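Local coordinates for purine nucleoside phosphorylase (Thermus thermophilus, PDB 6TK9), which catalyses the reversible phosphorolysis of purine nucleosides, probably inosine and guanosine, to the free purine base and ribose 1-phosphate, at residues E90-P95 with T212-I217. Numbering follows the deposited sequence.
Sequences EEVVFP and TVPEVI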
loop_
_atom_site.group_PDB
_atom_site.type_symbol
_atom_site.label_atom_id
_atom_site.label_comp_id
_atom_site.label_asym_id
_atom_site.label_seq_id
_atom_site.Cartn_x
_atom_site.Cartn_y
_atom_site.Cartn_z
ATOM N N GLU A 90 13.643 19.280 -21.745
ATOM C CA GLU A 90 14.040 20.684 -22.025
ATOM C C GLU A 90 13.404 21.206 -23.337
ATOM O O GLU A 90 12.830 22.315 -23.332
ATOM C CB GLU A 90 15.563 20.733 -22.051
ATOM C CG GLU A 90 16.115 22.070 -22.486
ATOM C CD GLU A 90 17.481 21.941 -23.115
ATOM O OE1 GLU A 90 18.410 22.552 -22.578
ATOM O OE2 GLU A 90 17.605 21.210 -24.129
ATOM N N GLU A 91 13.491 20.457 -24.438
ATOM C CA GLU A 91 12.953 20.885 -25.759
ATOM C C GLU A 91 11.443 21.103 -25.626
ATOM O O GLU A 91 10.922 22.069 -26.234
ATOM C CB GLU A 91 13.281 19.866 -26.862
ATOM C CG GLU A 91 14.703 19.971 -27.416
ATOM C CD GLU A 91 15.026 18.966 -28.521
ATOM O OE1 GLU A 91 14.692 17.758 -28.379
ATOM O OE2 GLU A 91 15.601 19.396 -29.539
ATOM N N VAL A 92 10.780 20.238 -24.850
ATOM C CA VAL A 92 9.307 20.239 -24.595
ATOM C C VAL A 92 8.901 21.547 -23.893
ATOM O O VAL A 92 7.760 22.004 -24.109
ATOM C CB VAL A 92 8.884 18.978 -23.798
ATOM C CG1 VAL A 92 7.575 19.156 -23.051
ATOM C CG2 VAL A 92 8.788 17.733 -24.681
ATOM N N VAL A 93 9.763 22.140 -23.072
ATOM C CA VAL A 93 9.370 23.337 -22.274
ATOM C C VAL A 93 9.913 24.616 -22.909
ATOM O O VAL A 93 9.780 25.673 -22.259
ATOM C CB VAL A 93 9.840 23.240 -20.809
ATOM C CG1 VAL A 93 9.181 22.087 -20.074
ATOM C CG2 VAL A 93 11.355 23.171 -20.714
ATOM N N PHE A 94 10.548 24.553 -24.082
ATOM C CA PHE A 94 11.066 25.777 -24.741
ATOM C C PHE A 94 9.890 26.747 -24.904
ATOM O O PHE A 94 9.951 27.845 -24.343
ATOM C CB PHE A 94 11.865 25.477 -26.012
ATOM C CG PHE A 94 12.578 26.705 -26.521
ATOM C CD1 PHE A 94 13.664 27.234 -25.832
ATOM C CD2 PHE A 94 12.107 27.396 -27.632
ATOM C CE1 PHE A 94 14.280 28.405 -26.259
ATOM C CE2 PHE A 94 12.728 28.564 -28.059
ATOM C CZ PHE A 94 13.812 29.064 -27.373
ATOM N N PRO A 95 8.760 26.362 -25.562
ATOM C CA PRO A 95 7.627 27.270 -25.754
ATOM C C PRO A 95 7.221 28.026 -24.474
ATOM O O PRO A 95 7.354 29.243 -24.485
ATOM C CB PRO A 95 6.508 26.366 -26.304
ATOM C CG PRO A 95 7.238 25.241 -26.995
ATOM C CD PRO A 95 8.504 25.046 -26.176
ATOM N N THR A 212 2.544 18.038 -19.656
ATOM C CA THR A 212 2.175 19.042 -18.607
ATOM C C THR A 212 3.221 19.149 -17.498
ATOM O O THR A 212 3.582 20.281 -17.125
ATOM C CB THR A 212 0.856 18.694 -17.910
ATOM O OG1 THR A 212 -0.115 18.509 -18.938
ATOM C CG2 THR A 212 0.398 19.750 -16.925
ATOM N N VAL A 213 3.644 18.020 -16.928
ATOM C CA VAL A 213 4.567 18.018 -15.752
ATOM C C VAL A 213 5.858 18.752 -16.119
ATOM O O VAL A 213 6.303 19.598 -15.361
ATOM C CB VAL A 213 4.780 16.590 -15.225
ATOM C CG1 VAL A 213 5.915 16.498 -14.221
ATOM C CG2 VAL A 213 3.492 16.053 -14.625
ATOM N N PRO A 214 6.503 18.523 -17.284
ATOM C CA PRO A 214 7.738 19.241 -17.585
ATOM C C PRO A 214 7.464 20.751 -17.643
ATOM O O PRO A 214 8.270 21.505 -17.154
ATOM C CB PRO A 214 8.243 18.663 -18.919
ATOM C CG PRO A 214 7.131 17.765 -19.447
ATOM C CD PRO A 214 6.144 17.539 -18.322
ATOM N N GLU A 215 6.330 21.136 -18.230
ATOM C CA GLU A 215 5.841 22.540 -18.307
ATOM C C GLU A 215 5.693 23.070 -16.876
ATOM O O GLU A 215 6.268 24.152 -16.580
ATOM C CB GLU A 215 4.551 22.628 -19.143
ATOM C CG GLU A 215 4.785 22.346 -20.622
ATOM C CD GLU A 215 3.705 21.566 -21.353
ATOM O OE1 GLU A 215 2.660 22.156 -21.646
ATOM O OE2 GLU A 215 3.918 20.377 -21.655
ATOM N N VAL A 216 4.997 22.336 -16.002
ATOM C CA VAL A 216 4.782 22.781 -14.595
ATOM C C VAL A 216 6.128 23.035 -13.910
ATOM O O VAL A 216 6.247 24.064 -13.265
ATOM C CB VAL A 216 3.956 21.778 -13.790
ATOM C CG1 VAL A 216 3.872 22.243 -12.339
ATOM C CG2 VAL A 216 2.570 21.583 -14.387
ATOM N N ILE A 217 7.100 22.132 -14.041
ATOM C CA ILE A 217 8.442 22.245 -13.389
ATOM C C ILE A 217 9.203 23.438 -13.990
ATOM O O ILE A 217 9.749 24.255 -13.218
ATOM C CB ILE A 217 9.244 20.929 -13.518
ATOM C CG1 ILE A 217 8.564 19.786 -12.763
ATOM C CG2 ILE A 217 10.676 21.129 -13.051
ATOM C CD1 ILE A 217 9.117 18.417 -13.071
#
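Val-93 and Val-92 pack on Pro-214 at the start of helix 213-222 by van der Waals contact, with no hydrogen bond across it. Val-93 lies where helix 89-92 passes into helix 94-102, its backbone close to that of Glu-215 (CA to CA 5.4 Å). One methyl does the touching: turned anti to its own carbonyl carbon (chi1 -64°), Val-93 CG1 lies against the Pro-214 peptide, 3.1 Å from Pro-214 O. The same Val-93 CG1 is 3.7 Å from Pro-214 CB. Val-92, one residue earlier, points its side chain at the helix. Anti to the backbone N (chi1 158°), Val-92 CG1 meets the ring tip at 3.9 Å from Pro-214 CG, so the two valines hold the proline at neighbouring ring carbons. Val-92 CG1 also comes to 4.1 Å from Glu-215 OE2. The Glu-215 side chain runs roughly at right angles to that of Val-92. Its CG, beside its own backbone N, and a bend at chi2 (142°) together bring the carboxylate back to the helix start. There Glu-215 OE2, three residues after the N-cap residue Thr-212, accepts a weak bond from Thr-212 N (3.4 Å), as in one half of a capping box; the reciprocal bond from the Thr-212 side chain is absent. OE1 forms a salt bridge with Arg-80, so both oxygens of this buried carboxylate have polar partners and its negative charge is probably balanced. Trp-185 of strand 179-185 also packs on Pro-214. The run entering this helix is characteristic of the inosine-guanosine type of purine nucleoside phosphorylase and lines the active site in relatives, where the counterpart of Arg-80 binds phosphate. Through the Glu-215 to Arg-80 salt bridge, the contact is consistent with a second shell behind the probable phosphate site of the phosphorylase fold.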